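Local structure of effector EagT6 (Pseudomonas aeruginosa, 1TU1) at residues 45-50 / 54-59; 104-107 / 112-115; 90-93 / 98-101. The protein forms a homodimer that is essential for loading the toxin Tse6 onto VgrG1a and so for its delivery to target cells. All coordinates share one frame; numbering follows the deposited sequence.

Interaction 1 (45-50 / 54-59)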
ATOM      1  N   ASP A  45     -10.649  -4.316   2.575  1.00 21.97           N
ATOM      2  CA  ASP A  45     -11.699  -3.948   3.521  1.00 21.89           C
ATOM      3  C   ASP A  45     -12.065  -5.218   4.311  1.00 22.02           C
ATOM      4  O   ASP A  45     -12.678  -6.124   3.767  1.00 20.03           O
ATOM      5  CB  ASP A  45     -12.887  -3.382   2.741  1.00 22.72           C
ATOM      6  CG  ASP A  45     -14.028  -2.848   3.642  1.00 23.07           C
ATOM      7  OD1 ASP A  45     -14.012  -3.041   4.873  1.00 23.50           O
ATOM      8  OD2 ASP A  45     -14.988  -2.207   3.156  1.00 23.22           O
ATOM      9  N   ALA A  46     -11.656  -5.260   5.579  1.00 23.24           N
ATOM     10  CA  ALA A  46     -11.891  -6.413   6.443  1.00 24.77           C
ATOM     11  C   ALA A  46     -13.216  -6.329   7.241  1.00 25.12           C
ATOM     12  O   ALA A  46     -13.429  -7.106   8.175  1.00 26.58           O
ATOM     13  CB  ALA A  46     -10.725  -6.606   7.375  1.00 25.01           C
ATOM     14  N   SER A  47     -14.096  -5.423   6.849  1.00 25.34           N
ATOM     15  CA  SER A  47     -15.345  -5.169   7.579  1.00 25.75           C
ATOM     16  C   SER A  47     -16.513  -6.108   7.186  1.00 26.68           C
ATOM     17  O   SER A  47     -17.597  -6.010   7.768  1.00 27.17           O
ATOM     18  CB  SER A  47     -15.789  -3.715   7.389  1.00 24.96           C
ATOM     19  OG  SER A  47     -16.265  -3.464   6.073  1.00 24.00           O
ATOM     20  N   GLN A  48     -16.333  -6.969   6.192  1.00 27.59           N
ATOM     21  CA  GLN A  48     -17.418  -7.845   5.762  1.00 29.00           C
ATOM     22  C   GLN A  48     -17.796  -8.763   6.916  1.00 30.65           C
ATOM     23  O   GLN A  48     -18.970  -8.920   7.220  1.00 30.13           O
ATOM     24  CB  GLN A  48     -17.045  -8.687   4.538  1.00 28.84           C
ATOM     25  CG  GLN A  48     -18.074  -9.818   4.273  1.00 28.90           C
ATOM     26  CD  GLN A  48     -17.822 -10.606   3.016  1.00 28.37           C
ATOM     27  OE1 GLN A  48     -16.767 -10.466   2.365  1.00 28.31           O
ATOM     28  NE2 GLN A  48     -18.794 -11.429   2.644  1.00 27.46           N
ATOM     29  N   GLY A  49     -16.781  -9.370   7.532  1.00 32.82           N
ATOM     30  CA  GLY A  49     -16.982 -10.354   8.586  1.00 34.68           C
ATOM     31  C   GLY A  49     -17.795 -11.540   8.079  1.00 35.45           C
ATOM     32  O   GLY A  49     -17.540 -12.058   7.003  1.00 37.10           O
ATOM     33  N   ASP A  50     -18.788 -11.966   8.829  1.00 36.33           N
ATOM     34  CA  ASP A  50     -19.578 -13.123   8.407  1.00 36.66           C
ATOM     35  C   ASP A  50     -20.877 -12.729   7.694  1.00 35.43           C
ATOM     36  O   ASP A  50     -21.732 -13.577   7.422  1.00 37.04           O
ATOM     37  CB  ASP A  50     -19.809 -14.056   9.608  1.00 37.08           C
ATOM     38  CG  ASP A  50     -18.571 -14.880   9.952  1.00 38.94           C
ATOM     39  OD1 ASP A  50     -17.716 -15.137   9.055  1.00 41.35           O
ATOM     40  OD2 ASP A  50     -18.364 -15.331  11.096  1.00 41.64           O
ATOM     41  N   ALA A  54     -23.360  -9.931  -0.609  1.00 26.59           N
ATOM     42  CA  ALA A  54     -24.376  -9.054  -1.185  1.00 26.75           C
ATOM     43  C   ALA A  54     -24.744  -7.937  -0.257  1.00 26.83           C
ATOM     44  O   ALA A  54     -24.910  -6.804  -0.717  1.00 28.20           O
ATOM     45  CB  ALA A  54     -25.628  -9.843  -1.584  1.00 27.77           C
ATOM     46  N   ASP A  55     -24.871  -8.232   1.036  1.00 26.12           N
ATOM     47  CA  ASP A  55     -25.161  -7.219   2.042  1.00 26.79           C
ATOM     48  C   ASP A  55     -23.983  -6.254   2.220  1.00 26.81           C
ATOM     49  O   ASP A  55     -24.185  -5.051   2.418  1.00 26.60           O
ATOM     50  CB  ASP A  55     -25.445  -7.837   3.404  1.00 27.00           C
ATOM     51  CG  ASP A  55     -26.754  -8.641   3.448  1.00 29.23           C
ATOM     52  OD1 ASP A  55     -27.490  -8.707   2.426  1.00 29.91           O
ATOM     53  OD2 ASP A  55     -27.064  -9.262   4.485  1.00 31.18           O
ATOM     54  N   TYR A  56     -22.764  -6.788   2.191  1.00 26.05           N
ATOM     55  CA  TYR A  56     -21.560  -5.942   2.275  1.00 25.76           C
ATOM     56  C   TYR A  56     -21.561  -4.919   1.135  1.00 25.89           C
ATOM     57  O   TYR A  56     -21.372  -3.727   1.373  1.00 25.40           O
ATOM     58  CB  TYR A  56     -20.253  -6.788   2.269  1.00 25.64           C
ATOM     59  CG  TYR A  56     -19.049  -5.921   1.958  1.00 24.25           C
ATOM     60  CD1 TYR A  56     -18.384  -5.236   2.968  1.00 25.75           C
ATOM     61  CD2 TYR A  56     -18.627  -5.739   0.651  1.00 23.73           C
ATOM     62  CE1 TYR A  56     -17.306  -4.381   2.668  1.00 24.92           C
ATOM     63  CE2 TYR A  56     -17.562  -4.907   0.338  1.00 22.70           C
ATOM     64  CZ  TYR A  56     -16.909  -4.229   1.343  1.00 23.98           C
ATOM     65  OH  TYR A  56     -15.869  -3.403   1.020  1.00 24.51           O
ATOM     66  N   VAL A  57     -21.799  -5.381  -0.094  1.00 26.82           N
ATOM     67  CA  VAL A  57     -21.807  -4.508  -1.258  1.00 28.10           C
ATOM     68  C   VAL A  57     -22.944  -3.473  -1.160  1.00 29.19           C
ATOM     69  O   VAL A  57     -22.752  -2.288  -1.492  1.00 27.76           O
ATOM     70  CB  VAL A  57     -21.867  -5.297  -2.582  1.00 28.56           C
ATOM     71  CG1 VAL A  57     -21.984  -4.361  -3.770  1.00 29.42           C
ATOM     72  CG2 VAL A  57     -20.619  -6.171  -2.757  1.00 27.43           C
ATOM     73  N   ALA A  58     -24.105  -3.905  -0.651  1.00 29.05           N
ATOM     74  CA  ALA A  58     -25.239  -2.999  -0.497  1.00 29.08           C
ATOM     75  C   ALA A  58     -24.857  -1.882   0.457  1.00 29.30           C
ATOM     76  O   ALA A  58     -25.229  -0.732   0.222  1.00 29.78           O
ATOM     77  CB  ALA A  58     -26.494  -3.741   0.002  1.00 28.79           C
ATOM     78  N   ARG A  59     -24.118  -2.215   1.516  1.00 29.50           N
ATOM     79  CA  ARG A  59     -23.683  -1.238   2.510  1.00 30.28           C
ATOM     80  C   ARG A  59     -22.719  -0.215   1.885  1.00 30.38           C
ATOM     81  O   ARG A  59     -22.810   0.974   2.178  1.00 28.80           O
ATOM     82  CB  ARG A  59     -23.054  -1.906   3.743  1.00 31.24           C
ATOM     83  CG  ARG A  59     -22.516  -0.920   4.802  1.00 33.90           C
ATOM     84  CD  ARG A  59     -22.054  -1.540   6.110  1.00 38.27           C
ATOM     85  NE  ARG A  59     -21.060  -2.601   5.927  1.00 41.66           N
ATOM     86  CZ  ARG A  59     -19.725  -2.435   5.899  1.00 42.81           C
ATOM     87  NH1 ARG A  59     -19.153  -1.248   6.067  1.00 42.29           N
ATOM     88  NH2 ARG A  59     -18.957  -3.491   5.718  1.00 43.68           N
TER
HETATM   89  O   HOH W   1     -16.424  -0.580   4.624  1.00 35.86           O
HETATM   90  O   HOH W   2     -20.585  -6.166   5.957  1.00 41.86           O

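Interaction 2 (104-107 / 112-115)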
ATOM      1  N   GLN A 104     -15.082   0.835  -9.824  1.00 27.82           N
ATOM      2  CA  GLN A 104     -14.685   0.238  -8.553  1.00 26.92           C
ATOM      3  C   GLN A 104     -15.162  -1.219  -8.459  1.00 26.22           C
ATOM      4  O   GLN A 104     -16.361  -1.493  -8.537  1.00 26.99           O
ATOM      5  CB  GLN A 104     -15.258   1.067  -7.413  1.00 26.60           C
ATOM      6  CG  GLN A 104     -14.681   0.774  -6.049  1.00 26.76           C
ATOM      7  CD  GLN A 104     -14.976   1.857  -5.046  1.00 27.71           C
ATOM      8  OE1 GLN A 104     -16.138   2.158  -4.764  1.00 27.83           O
ATOM      9  NE2 GLN A 104     -13.922   2.476  -4.515  1.00 26.50           N
ATOM     10  N   VAL A 105     -14.229  -2.155  -8.354  1.00 24.39           N
ATOM     11  CA  VAL A 105     -14.556  -3.575  -8.287  1.00 23.12           C
ATOM     12  C   VAL A 105     -14.329  -4.094  -6.857  1.00 22.66           C
ATOM     13  O   VAL A 105     -13.261  -3.896  -6.261  1.00 21.02           O
ATOM     14  CB  VAL A 105     -13.733  -4.378  -9.259  1.00 22.91           C
ATOM     15  CG1 VAL A 105     -14.091  -5.890  -9.191  1.00 23.30           C
ATOM     16  CG2 VAL A 105     -13.908  -3.855 -10.712  1.00 24.72           C
ATOM     17  N   PHE A 106     -15.345  -4.738  -6.302  1.00 21.50           N
ATOM     18  CA  PHE A 106     -15.228  -5.364  -4.997  1.00 21.25           C
ATOM     19  C   PHE A 106     -15.138  -6.839  -5.238  1.00 22.14           C
ATOM     20  O   PHE A 106     -16.006  -7.409  -5.920  1.00 22.62           O
ATOM     21  CB  PHE A 106     -16.451  -5.043  -4.159  1.00 21.36           C
ATOM     22  CG  PHE A 106     -16.647  -3.595  -3.900  1.00 22.05           C
ATOM     23  CD1 PHE A 106     -16.235  -3.041  -2.700  1.00 21.49           C
ATOM     24  CD2 PHE A 106     -17.243  -2.770  -4.846  1.00 23.48           C
ATOM     25  CE1 PHE A 106     -16.426  -1.690  -2.428  1.00 23.22           C
ATOM     26  CE2 PHE A 106     -17.445  -1.399  -4.581  1.00 24.40           C
ATOM     27  CZ  PHE A 106     -17.028  -0.859  -3.375  1.00 23.89           C
ATOM     28  N   ILE A 107     -14.077  -7.472  -4.726  1.00 20.84           N
ATOM     29  CA  ILE A 107     -13.867  -8.896  -4.920  1.00 20.75           C
ATOM     30  C   ILE A 107     -13.894  -9.585  -3.567  1.00 20.26           C
ATOM     31  O   ILE A 107     -13.049  -9.343  -2.716  1.00 19.21           O
ATOM     32  CB  ILE A 107     -12.529  -9.205  -5.627  1.00 20.04           C
ATOM     33  CG1 ILE A 107     -12.375  -8.372  -6.907  1.00 21.05           C
ATOM     34  CG2 ILE A 107     -12.416 -10.721  -5.901  1.00 19.32           C
ATOM     35  CD1 ILE A 107     -11.041  -8.552  -7.587  1.00 22.19           C
ATOM     36  N   ALA A 112     -10.222 -10.371   3.877  1.00 21.77           N
ATOM     37  CA  ALA A 112     -10.581  -8.996   3.503  1.00 21.46           C
ATOM     38  C   ALA A 112     -10.995  -8.910   2.048  1.00 20.70           C
ATOM     39  O   ALA A 112     -10.419  -9.588   1.166  1.00 21.09           O
ATOM     40  CB  ALA A 112      -9.442  -8.028   3.792  1.00 21.56           C
ATOM     41  N   VAL A 113     -12.047  -8.128   1.816  1.00 19.58           N
ATOM     42  CA  VAL A 113     -12.525  -7.857   0.475  1.00 19.18           C
ATOM     43  C   VAL A 113     -11.397  -7.108  -0.257  1.00 18.44           C
ATOM     44  O   VAL A 113     -10.821  -6.198   0.313  1.00 19.18           O
ATOM     45  CB  VAL A 113     -13.814  -7.024   0.499  1.00 18.15           C
ATOM     46  CG1 VAL A 113     -14.236  -6.571  -0.889  1.00 18.63           C
ATOM     47  CG2 VAL A 113     -14.972  -7.836   1.148  1.00 20.43           C
ATOM     48  N   LEU A 114     -11.065  -7.543  -1.466  1.00 18.19           N
ATOM     49  CA  LEU A 114     -10.079  -6.852  -2.307  1.00 17.72           C
ATOM     50  C   LEU A 114     -10.818  -5.893  -3.252  1.00 18.76           C
ATOM     51  O   LEU A 114     -11.708  -6.306  -4.004  1.00 18.58           O
ATOM     52  CB  LEU A 114      -9.256  -7.851  -3.097  1.00 18.81           C
ATOM     53  CG  LEU A 114      -8.011  -7.294  -3.831  1.00 19.26           C
ATOM     54  CD1 LEU A 114      -6.951  -6.886  -2.816  1.00 19.61           C
ATOM     55  CD2 LEU A 114      -7.479  -8.310  -4.794  1.00 21.42           C
ATOM     56  N   ILE A 115     -10.435  -4.619  -3.202  1.00 18.71           N
ATOM     57  CA  ILE A 115     -11.104  -3.547  -3.929  1.00 18.95           C
ATOM     58  C   ILE A 115     -10.133  -2.926  -4.911  1.00 19.66           C
ATOM     59  O   ILE A 115      -9.007  -2.570  -4.524  1.00 18.40           O
ATOM     60  CB  ILE A 115     -11.605  -2.501  -2.968  1.00 18.73           C
ATOM     61  CG1 ILE A 115     -12.606  -3.130  -1.998  1.00 20.03           C
ATOM     62  CG2 ILE A 115     -12.291  -1.315  -3.731  1.00 21.20           C
ATOM     63  CD1 ILE A 115     -13.118  -2.218  -0.918  1.00 20.47           C
TER

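Interaction 3 (90-93 / 98-101)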
ATOM      1  N   ASP A  90     -19.783   1.361 -11.539  1.00 33.43           N
ATOM      2  CA  ASP A  90     -19.392   2.569 -12.256  1.00 34.39           C
ATOM      3  C   ASP A  90     -20.204   3.704 -11.717  1.00 34.76           C
ATOM      4  O   ASP A  90     -21.434   3.687 -11.782  1.00 33.86           O
ATOM      5  CB  ASP A  90     -19.640   2.425 -13.743  1.00 35.38           C
ATOM      6  CG  ASP A  90     -18.790   1.361 -14.355  1.00 36.70           C
ATOM      7  OD1 ASP A  90     -17.689   1.100 -13.811  1.00 38.31           O
ATOM      8  OD2 ASP A  90     -19.125   0.708 -15.359  1.00 39.13           O
ATOM      9  N   TYR A  91     -19.525   4.680 -11.126  1.00 34.97           N
ATOM     10  CA  TYR A  91     -20.211   5.823 -10.562  1.00 35.27           C
ATOM     11  C   TYR A  91     -19.394   7.101 -10.614  1.00 36.24           C
ATOM     12  O   TYR A  91     -18.183   7.070 -10.830  1.00 36.23           O
ATOM     13  CB  TYR A  91     -20.667   5.542  -9.146  1.00 34.61           C
ATOM     14  CG  TYR A  91     -19.604   5.316  -8.069  1.00 35.76           C
ATOM     15  CD1 TYR A  91     -19.173   6.365  -7.249  1.00 34.23           C
ATOM     16  CD2 TYR A  91     -19.121   4.031  -7.793  1.00 35.56           C
ATOM     17  CE1 TYR A  91     -18.255   6.159  -6.235  1.00 34.33           C
ATOM     18  CE2 TYR A  91     -18.202   3.807  -6.783  1.00 34.13           C
ATOM     19  CZ  TYR A  91     -17.769   4.863  -6.004  1.00 35.48           C
ATOM     20  OH  TYR A  91     -16.865   4.642  -4.990  1.00 33.56           O
ATOM     21  N   GLN A  92     -20.093   8.215 -10.424  1.00 36.87           N
ATOM     22  CA  GLN A  92     -19.467   9.515 -10.317  1.00 37.60           C
ATOM     23  C   GLN A  92     -19.856  10.147  -9.003  1.00 37.18           C
ATOM     24  O   GLN A  92     -20.888   9.786  -8.397  1.00 37.31           O
ATOM     25  CB  GLN A  92     -19.828  10.410 -11.520  1.00 38.09           C
ATOM     26  CG  GLN A  92     -21.254  11.014 -11.543  1.00 40.06           C
ATOM     27  CD  GLN A  92     -21.479  11.964 -12.753  1.00 43.57           C
ATOM     28  OE1 GLN A  92     -21.508  11.525 -13.915  1.00 45.85           O
ATOM     29  NE2 GLN A  92     -21.624  13.260 -12.470  1.00 44.02           N
ATOM     30  N   TRP A  93     -19.000  11.044  -8.530  1.00 36.22           N
ATOM     31  CA  TRP A  93     -19.358  11.952  -7.458  1.00 36.43           C
ATOM     32  C   TRP A  93     -18.591  13.283  -7.603  1.00 36.63           C
ATOM     33  O   TRP A  93     -17.719  13.419  -8.466  1.00 36.09           O
ATOM     34  CB  TRP A  93     -19.134  11.328  -6.078  1.00 36.42           C
ATOM     35  CG  TRP A  93     -17.705  11.028  -5.742  1.00 36.28           C
ATOM     36  CD1 TRP A  93     -16.898  10.094  -6.342  1.00 35.90           C
ATOM     37  CD2 TRP A  93     -16.908  11.645  -4.723  1.00 34.70           C
ATOM     38  NE1 TRP A  93     -15.655  10.092  -5.752  1.00 34.55           N
ATOM     39  CE2 TRP A  93     -15.632  11.033  -4.758  1.00 33.58           C
ATOM     40  CE3 TRP A  93     -17.131  12.663  -3.792  1.00 36.44           C
ATOM     41  CZ2 TRP A  93     -14.600  11.404  -3.906  1.00 34.11           C
ATOM     42  CZ3 TRP A  93     -16.090  13.025  -2.931  1.00 35.71           C
ATOM     43  CH2 TRP A  93     -14.847  12.389  -2.999  1.00 33.66           C
ATOM     44  N   ARG A  98     -15.729  19.249  -8.260  1.00 43.40           N
ATOM     45  CA  ARG A  98     -15.633  18.742  -9.616  1.00 44.17           C
ATOM     46  C   ARG A  98     -15.914  17.253  -9.700  1.00 44.01           C
ATOM     47  O   ARG A  98     -15.703  16.498  -8.743  1.00 43.62           O
ATOM     48  CB  ARG A  98     -14.277  19.057 -10.205  1.00 44.95           C
ATOM     49  CG  ARG A  98     -13.148  18.282  -9.598  1.00 47.43           C
ATOM     50  CD  ARG A  98     -11.820  18.521 -10.279  1.00 51.12           C
ATOM     51  NE  ARG A  98     -10.978  17.322 -10.235  1.00 53.63           N
ATOM     52  CZ  ARG A  98     -10.298  16.827 -11.265  1.00 56.22           C
ATOM     53  NH1 ARG A  98     -10.334  17.397 -12.466  1.00 56.22           N
ATOM     54  NH2 ARG A  98      -9.568  15.736 -11.091  1.00 58.24           N
ATOM     55  N   ASP A  99     -16.354  16.821 -10.874  1.00 43.77           N
ATOM     56  CA  ASP A  99     -16.845  15.465 -11.011  1.00 43.51           C
ATOM     57  C   ASP A  99     -15.752  14.481 -11.389  1.00 42.60           C
ATOM     58  O   ASP A  99     -14.935  14.736 -12.282  1.00 42.61           O
ATOM     59  CB  ASP A  99     -17.990  15.411 -12.010  1.00 44.48           C
ATOM     60  CG  ASP A  99     -19.197  16.219 -11.554  1.00 45.53           C
ATOM     61  OD1 ASP A  99     -19.442  16.366 -10.324  1.00 46.89           O
ATOM     62  OD2 ASP A  99     -19.954  16.750 -12.380  1.00 49.05           O
ATOM     63  N   LEU A 100     -15.752  13.358 -10.682  1.00 40.78           N
ATOM     64  CA  LEU A 100     -14.841  12.257 -10.926  1.00 39.64           C
ATOM     65  C   LEU A 100     -15.625  11.024 -11.323  1.00 38.78           C
ATOM     66  O   LEU A 100     -16.702  10.779 -10.785  1.00 38.38           O
ATOM     67  CB  LEU A 100     -14.088  11.937  -9.646  1.00 39.73           C
ATOM     68  CG  LEU A 100     -13.076  12.956  -9.136  1.00 39.49           C
ATOM     69  CD1 LEU A 100     -12.379  12.309  -7.979  1.00 39.24           C
ATOM     70  CD2 LEU A 100     -12.092  13.362 -10.212  1.00 39.38           C
ATOM     71  N   MET A 101     -15.075  10.263 -12.264  1.00 37.74           N
ATOM     72  CA  MET A 101     -15.615   8.989 -12.698  1.00 37.35           C
ATOM     73  C   MET A 101     -14.808   7.844 -12.080  1.00 36.51           C
ATOM     74  O   MET A 101     -13.583   7.782 -12.223  1.00 35.46           O
ATOM     75  CB  MET A 101     -15.541   8.904 -14.217  1.00 37.82           C
ATOM     76  CG  MET A 101     -16.362   7.802 -14.863  1.00 40.17           C
ATOM     77  SD  MET A 101     -18.124   7.786 -14.381  1.00 44.61           S
ATOM     78  CE  MET A 101     -18.433   6.005 -14.623  1.00 45.11           C
TER
HETATM   79  O   HOH W   3     -21.695  13.991  -9.694  1.00 61.40           O

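Interaction 1 (45-50 / 54-59)
The ring of Y56 meets D45 and S47 at its edge: D45 OD2 and S47 OG both lie near the ring plane, and water 2 also lies at this edge. The D45 carboxylate is turned 71° from that ring, and Y56 OH donates to D45 OD2 at 2.6 Å, arriving from above the carboxylate plane. Q48 approaches the same ring obliquely, its CB 4.0 Å from Y56 CD1. The R59 guanidinium likewise works through its edge: NH2 gives an N-H to S47 OG at 2.7 Å, nearly in the guanidinium plane, in a fairly straight bond of 164°. Extended through chi2, the R59 chain bends at chi3, which brings NH2 to S47 OG.

The loop is shaped by an Asx turn, in which D45 OD1 accepts the backbone N of S47. The hydroxyl of S47 donates to the same D45 OD1 at 2.6 Å from S47 OG, from the same face of the carboxylate, while its own oxygen receives R59. With CG anti to the backbone N (chi1 -175°), D45 extends toward helix 53-67 and reaches Y56. Its carboxylate receives three protein donors, S47 N and OG on OD1 and Y56 OH on OD2. The contact joins the end of strand 38-45 and the following loop to the first turns of this helix, in a protein of the DcrB family.

Water 1 donates to D45 OD2 and accepts from R59 NH1, bridging two opposite charges; D45 OD2 and R59 NH2 stay 4.9 Å apart, and the arginine probably helps to stabilise the carboxylate's negative charge. Water 2 accepts from R59 NH2 and makes a weak bond to Q48 O. Y56 also packs on V113 and I115 of strand 113-120, and the Q48 amide turns to A51 O and E108.

Interaction 2 (104-107 / 112-115)
I115 lies beside F106 across an antiparallel beta hairpin, strands 98-107 and 113-120, at the middle of the six-stranded sheet. From CB, which sits 3.9 Å from V105 O, the isoleucine divides. CG2 leans toward Q104, reaching its CG at 3.9 Å, and also lies over the outer part of one face of the F106 ring. CG1 stands anti to the carbonyl carbon (chi1 -61°) and runs along the phenylalanine, 3.7 Å from F106 CD1. CD1 at the tip touches F106 CE1 at the same 3.7 Å. The two side chains point the same way, into the buried layer where Y56 of helix 53-67 packs on both.

F106 and I115 form a non-hydrogen-bonded pair; next to them, I107 and L114 form a hydrogen-bonded pair whose side chains occupy the other face. There L114 packs on E10 of the second subunit. V113 CG1 meets the edge of the F106 ring near its plane. Between the strands, I115 CA makes a CA-H...O contact with V105 O, and I107 N donates to L114 O at 2.7 Å, while L114 N returns a bond to I107 O at 3.0 Å.

Interaction 3 (90-93 / 98-101)
W93 and L100 exchange two backbone hydrogen bonds: L100 N gives the straighter one to W93 O, 3.0 Å long at 170°, and W93 N donates to L100 O at 3.2 Å. CA-H...O contacts flank them, from Q92 CA to L100 O and from D99 CA to W93 O. On the face carrying Q92 and M101, the methionine bends at chi2 (53°) and reaches across to segment 90-93. Its SD lies 3.6 Å from Y91 O, and its CE touches D90 CB at 3.9 Å. Beside it the Q92 and D99 side chains cross at a slant, their amide and carboxylate planes 49° apart; water 3 links the two by accepting from Q92 NE2 and donating weakly to D99 OD1.

These segments belong to the antiparallel beta hairpin of strands 84-95 and 98-107, in which Q92 with M101 forms the non-hydrogen-bonded pair next to W93 and L100.

Farther out, H74 of strand 72-81 packs against both Q92 and M101. The D90 carboxylate is held by a salt bridge from R103 and a hydrogen bond from W77. On the other face, Y91 and W93 both pack on L68 and L102.

Interactions 2 and 3 share strand 98-107, which lies between strands 113-120 and 84-95; interaction 2 is at its C-terminal end and interaction 3 at its N-terminal end. Their centres are about 18 Å apart, yet they touch through Y91 OH and Q104 OE1, 2.6 Å apart and probably hydrogen-bonded. Interaction 1 lies about 10 Å from interaction 2, centre to centre: D45 O is 2.9 Å from V113 N, a probable hydrogen bond joining strands 38-45 and 113-120, and Y56 OH packs on I115 CD1 at 3.6 Å. Interactions 1 and 3 do not touch, their nearest atoms about 9 Å apart. Each of the side chains D45, Q104 and Y91 is about 4 Å from a bound di(hydroxyethyl)ether, probably from the crystallisation liquor.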